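Local coordinates for amine oxidase domain-containing protein (Pyrococcus furiosus, PDB 3NRN) that binds AMP and is probably an oxidoreductase of the flavin-containing amine oxidase family, at residues G291-L303 against G311-N323. Numbering follows the deposited sequence.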
loop_
_atom_site.group_PDB
_atom_site.type_symbol
_atom_site.label_atom_id
_atom_site.label_comp_id
_atom_site.label_asym_id
_atom_site.label_seq_id
_atom_site.Cartn_x
_atom_site.Cartn_y
_atom_site.Cartn_z
ATOM N N GLY A 291 -15.578 -14.104 7.447
ATOM C CA GLY A 291 -15.700 -15.470 7.918
ATOM C C GLY A 291 -14.538 -16.375 7.561
ATOM O O GLY A 291 -14.336 -17.386 8.220
ATOM N N LEU A 292 -13.775 -16.029 6.527
ATOM C CA LEU A 292 -12.634 -16.855 6.117
ATOM C C LEU A 292 -11.321 -16.270 6.646
ATOM O O LEU A 292 -11.292 -15.124 7.103
ATOM C CB LEU A 292 -12.568 -16.948 4.586
ATOM C CG LEU A 292 -13.838 -17.311 3.799
ATOM C CD1 LEU A 292 -13.463 -17.503 2.333
ATOM C CD2 LEU A 292 -14.485 -18.584 4.351
HETATM N N MSE A 293 -10.242 -17.053 6.602
HETATM C CA MSE A 293 -8.948 -16.544 7.054
HETATM C C MSE A 293 -8.550 -15.526 5.977
HETATM O O MSE A 293 -8.037 -14.454 6.289
HETATM C CB MSE A 293 -7.903 -17.672 7.181
HETATM C CG MSE A 293 -6.671 -17.290 8.046
HETATM SE SE MSE A 293 -5.533 -18.657 8.506
HETATM C CE MSE A 293 -6.400 -19.350 9.907
ATOM N N ILE A 294 -8.804 -15.865 4.712
ATOM C CA ILE A 294 -8.538 -14.949 3.603
ATOM C C ILE A 294 -9.420 -13.737 3.919
ATOM O O ILE A 294 -10.504 -13.892 4.479
ATOM C CB ILE A 294 -8.997 -15.529 2.228
ATOM C CG1 ILE A 294 -8.133 -16.726 1.820
ATOM C CG2 ILE A 294 -8.949 -14.440 1.156
ATOM C CD1 ILE A 294 -6.673 -16.438 1.732
ATOM N N ASN A 295 -8.964 -12.540 3.565
ATOM C CA ASN A 295 -9.723 -11.324 3.850
ATOM C C ASN A 295 -10.493 -10.806 2.649
ATOM O O ASN A 295 -11.505 -10.106 2.796
ATOM C CB ASN A 295 -8.774 -10.233 4.353
ATOM C CG ASN A 295 -8.033 -10.649 5.600
ATOM O OD1 ASN A 295 -6.815 -10.515 5.685
ATOM N ND2 ASN A 295 -8.767 -11.160 6.580
ATOM N N GLY A 296 -10.002 -11.143 1.461
ATOM C CA GLY A 296 -10.652 -10.712 0.241
ATOM C C GLY A 296 -9.808 -11.060 -0.965
ATOM O O GLY A 296 -8.674 -11.520 -0.826
ATOM N N PHE A 297 -10.356 -10.854 -2.157
ATOM C CA PHE A 297 -9.611 -11.147 -3.369
ATOM C C PHE A 297 -10.074 -10.275 -4.524
ATOM O O PHE A 297 -11.157 -9.693 -4.476
ATOM C CB PHE A 297 -9.735 -12.637 -3.729
ATOM C CG PHE A 297 -11.144 -13.090 -4.028
ATOM C CD1 PHE A 297 -11.705 -12.897 -5.288
ATOM C CD2 PHE A 297 -11.905 -13.723 -3.046
ATOM C CE1 PHE A 297 -12.999 -13.330 -5.571
ATOM C CE2 PHE A 297 -13.203 -14.161 -3.317
ATOM C CZ PHE A 297 -13.751 -13.962 -4.586
ATOM N N ASN A 298 -9.231 -10.172 -5.547
ATOM C CA ASN A 298 -9.548 -9.385 -6.728
ATOM C C ASN A 298 -9.191 -10.193 -7.973
ATOM O O ASN A 298 -8.726 -11.332 -7.869
ATOM C CB ASN A 298 -8.783 -8.047 -6.702
ATOM C CG ASN A 298 -7.326 -8.176 -7.147
ATOM O OD1 ASN A 298 -6.706 -9.224 -7.000
ATOM N ND2 ASN A 298 -6.776 -7.090 -7.684
ATOM N N GLU A 299 -9.414 -9.600 -9.140
ATOM C CA GLU A 299 -9.132 -10.250 -10.419
ATOM C C GLU A 299 -8.494 -9.209 -11.341
ATOM O O GLU A 299 -9.144 -8.667 -12.235
ATOM C CB GLU A 299 -10.445 -10.777 -11.007
ATOM C CG GLU A 299 -10.331 -11.478 -12.345
ATOM C CD GLU A 299 -11.629 -12.169 -12.730
ATOM O OE1 GLU A 299 -11.744 -13.395 -12.522
ATOM O OE2 GLU A 299 -12.542 -11.481 -13.224
ATOM N N PRO A 300 -7.196 -8.933 -11.140
ATOM C CA PRO A 300 -6.433 -7.953 -11.923
ATOM C C PRO A 300 -6.520 -8.052 -13.445
ATOM O O PRO A 300 -6.478 -7.032 -14.133
ATOM C CB PRO A 300 -5.005 -8.119 -11.391
ATOM C CG PRO A 300 -4.962 -9.548 -10.969
ATOM C CD PRO A 300 -6.299 -9.746 -10.298
ATOM N N SER A 301 -6.654 -9.268 -13.969
ATOM C CA SER A 301 -6.745 -9.463 -15.414
ATOM C C SER A 301 -8.104 -9.025 -15.963
ATOM O O SER A 301 -8.327 -9.037 -17.172
ATOM C CB SER A 301 -6.508 -10.933 -15.764
ATOM O OG SER A 301 -7.518 -11.748 -15.198
ATOM N N ALA A 302 -9.009 -8.643 -15.069
ATOM C CA ALA A 302 -10.333 -8.194 -15.478
ATOM C C ALA A 302 -10.225 -6.877 -16.238
ATOM O O ALA A 302 -11.190 -6.437 -16.860
ATOM C CB ALA A 302 -11.230 -8.024 -14.260
ATOM N N LEU A 303 -9.053 -6.245 -16.169
ATOM C CA LEU A 303 -8.809 -4.986 -16.876
ATOM C C LEU A 303 -7.767 -5.233 -17.956
ATOM O O LEU A 303 -7.995 -4.962 -19.134
ATOM C CB LEU A 303 -8.303 -3.891 -15.921
ATOM C CG LEU A 303 -7.781 -2.607 -16.598
ATOM C CD1 LEU A 303 -8.893 -1.960 -17.408
ATOM C CD2 LEU A 303 -7.258 -1.625 -15.558
ATOM N N GLY A 311 -6.197 -18.203 -22.032
ATOM C CA GLY A 311 -7.223 -19.123 -21.569
ATOM C C GLY A 311 -7.338 -19.197 -20.060
ATOM O O GLY A 311 -7.979 -20.101 -19.512
ATOM N N TYR A 312 -6.716 -18.239 -19.380
ATOM C CA TYR A 312 -6.749 -18.201 -17.926
ATOM C C TYR A 312 -7.087 -16.829 -17.370
ATOM O O TYR A 312 -6.912 -15.808 -18.034
ATOM C CB TYR A 312 -5.401 -18.637 -17.355
ATOM C CG TYR A 312 -5.211 -20.129 -17.278
ATOM C CD1 TYR A 312 -5.943 -20.895 -16.375
ATOM C CD2 TYR A 312 -4.285 -20.775 -18.096
ATOM C CE1 TYR A 312 -5.754 -22.267 -16.284
ATOM C CE2 TYR A 312 -4.089 -22.148 -18.014
ATOM C CZ TYR A 312 -4.826 -22.888 -17.105
ATOM O OH TYR A 312 -4.628 -24.247 -17.015
ATOM N N THR A 313 -7.586 -16.826 -16.142
ATOM C CA THR A 313 -7.917 -15.601 -15.441
ATOM C C THR A 313 -7.010 -15.602 -14.214
ATOM O O THR A 313 -6.734 -16.660 -13.644
ATOM C CB THR A 313 -9.382 -15.586 -14.986
ATOM O OG1 THR A 313 -10.239 -15.775 -16.119
ATOM C CG2 THR A 313 -9.711 -14.263 -14.325
ATOM N N LEU A 314 -6.533 -14.426 -13.823
ATOM C CA LEU A 314 -5.654 -14.315 -12.671
ATOM C C LEU A 314 -6.413 -13.816 -11.446
ATOM O O LEU A 314 -7.014 -12.746 -11.468
ATOM C CB LEU A 314 -4.483 -13.378 -12.997
ATOM C CG LEU A 314 -3.499 -13.008 -11.881
ATOM C CD1 LEU A 314 -3.032 -14.258 -11.150
ATOM C CD2 LEU A 314 -2.309 -12.257 -12.480
ATOM N N ILE A 315 -6.400 -14.615 -10.384
ATOM C CA ILE A 315 -7.068 -14.255 -9.140
ATOM C C ILE A 315 -6.003 -14.057 -8.068
ATOM O O ILE A 315 -5.093 -14.875 -7.935
ATOM C CB ILE A 315 -8.036 -15.371 -8.672
ATOM C CG1 ILE A 315 -9.252 -15.432 -9.598
ATOM C CG2 ILE A 315 -8.461 -15.125 -7.215
ATOM C CD1 ILE A 315 -10.148 -14.216 -9.526
HETATM N N MSE A 316 -6.110 -12.966 -7.317
HETATM C CA MSE A 316 -5.159 -12.683 -6.244
HETATM C C MSE A 316 -5.931 -12.486 -4.953
HETATM O O MSE A 316 -6.817 -11.633 -4.879
HETATM C CB MSE A 316 -4.338 -11.417 -6.541
HETATM C CG MSE A 316 -3.250 -11.559 -7.619
HETATM SE SE MSE A 316 -2.264 -10.025 -7.755
HETATM C CE MSE A 316 -1.083 -10.462 -8.997
ATOM N N ALA A 317 -5.601 -13.282 -3.941
ATOM C CA ALA A 317 -6.268 -13.188 -2.650
ATOM C C ALA A 317 -5.274 -12.741 -1.594
ATOM O O ALA A 317 -4.099 -13.116 -1.630
ATOM C CB ALA A 317 -6.871 -14.538 -2.261
ATOM N N HIS A 318 -5.761 -11.952 -0.648
ATOM C CA HIS A 318 -4.939 -11.421 0.431
ATOM C C HIS A 318 -5.374 -12.019 1.757
ATOM O O HIS A 318 -6.566 -12.130 2.030
ATOM C CB HIS A 318 -5.082 -9.894 0.478
ATOM C CG HIS A 318 -4.418 -9.251 1.657
ATOM N ND1 HIS A 318 -4.941 -9.304 2.931
ATOM C CD2 HIS A 318 -3.278 -8.526 1.751
ATOM C CE1 HIS A 318 -4.156 -8.637 3.758
ATOM N NE2 HIS A 318 -3.139 -8.155 3.066
HETATM N N MSE A 319 -4.401 -12.402 2.576
HETATM C CA MSE A 319 -4.683 -12.976 3.884
HETATM C C MSE A 319 -3.765 -12.322 4.907
HETATM O O MSE A 319 -2.543 -12.367 4.766
HETATM C CB MSE A 319 -4.430 -14.499 3.885
HETATM C CG MSE A 319 -4.662 -15.192 5.251
HETATM SE SE MSE A 319 -3.950 -16.884 5.460
HETATM C CE MSE A 319 -2.390 -16.486 6.089
ATOM N N ALA A 320 -4.353 -11.695 5.919
ATOM C CA ALA A 320 -3.561 -11.097 6.987
ATOM C C ALA A 320 -3.092 -12.305 7.809
ATOM O O ALA A 320 -3.911 -13.108 8.263
ATOM C CB ALA A 320 -4.434 -10.173 7.832
ATOM N N LEU A 321 -1.786 -12.454 7.992
ATOM C CA LEU A 321 -1.287 -13.609 8.736
ATOM C C LEU A 321 -1.550 -13.547 10.240
ATOM O O LEU A 321 -1.930 -14.547 10.853
ATOM C CB LEU A 321 0.212 -13.791 8.492
ATOM C CG LEU A 321 0.859 -14.996 9.185
ATOM C CD1 LEU A 321 0.240 -16.290 8.681
ATOM C CD2 LEU A 321 2.352 -14.983 8.918
ATOM N N LYS A 322 -1.358 -12.373 10.829
ATOM C CA LYS A 322 -1.547 -12.206 12.262
ATOM C C LYS A 322 -0.569 -13.164 12.939
ATOM O O LYS A 322 0.612 -13.180 12.585
ATOM C CB LYS A 322 -3.004 -12.513 12.631
ATOM C CG LYS A 322 -3.989 -11.646 11.838
ATOM C CD LYS A 322 -5.447 -11.841 12.246
ATOM C CE LYS A 322 -6.348 -10.875 11.479
ATOM N NZ LYS A 322 -7.788 -10.973 11.863
ATOM N N ASN A 323 -1.036 -13.965 13.893
ATOM C CA ASN A 323 -0.144 -14.914 14.560
ATOM C C ASN A 323 -0.267 -16.311 13.971
ATOM O O ASN A 323 0.147 -17.285 14.589
ATOM C CB ASN A 323 -0.427 -14.967 16.065
ATOM C CG ASN A 323 -0.085 -13.671 16.765
ATOM O OD1 ASN A 323 0.972 -13.098 16.531
ATOM N ND2 ASN A 323 -0.976 -13.206 17.633
HETATM O O HOH W 1 -6.571 -13.131 7.986
#
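N298 and M316 form a hydrogen-bonded pair where strand 296-298 runs antiparallel to strand 312-320. Both belong to a mixed sheet separate from the parallel sheet of the Rossmann-like part. On one face the side chains of N298 and M316 lie alongside each other, pointing the same way. N298 OD1 rests 3.3 Å from M316 CB, while its ND2 bonds to L54 O. H318 projects from the same face, and N295 OD1 meets its ring at the edge, in plane.

On the other face F297 CB packs on A317 CB at 3.7 Å. The F297 chi1 of 62° places CG between the backbone N and carbonyl carbon, and its ring leads away from the partner strand. I294 CG2 also touches A317 CB. I294 CD1 lies 3.7 Å from M319 CB, and the two side chains cross at about a right angle.

Side chains grip both ends of the pairing. P300 CG packs on L314 CG, its ring across the leucine. Next to it, S301 OG accepts a nearly straight bond from L314 N, 3.2 Å long. At the far end N295 OD1 takes A320 N at 2.7 Å, with the donor tilted 28° from the amide carbonyl plane.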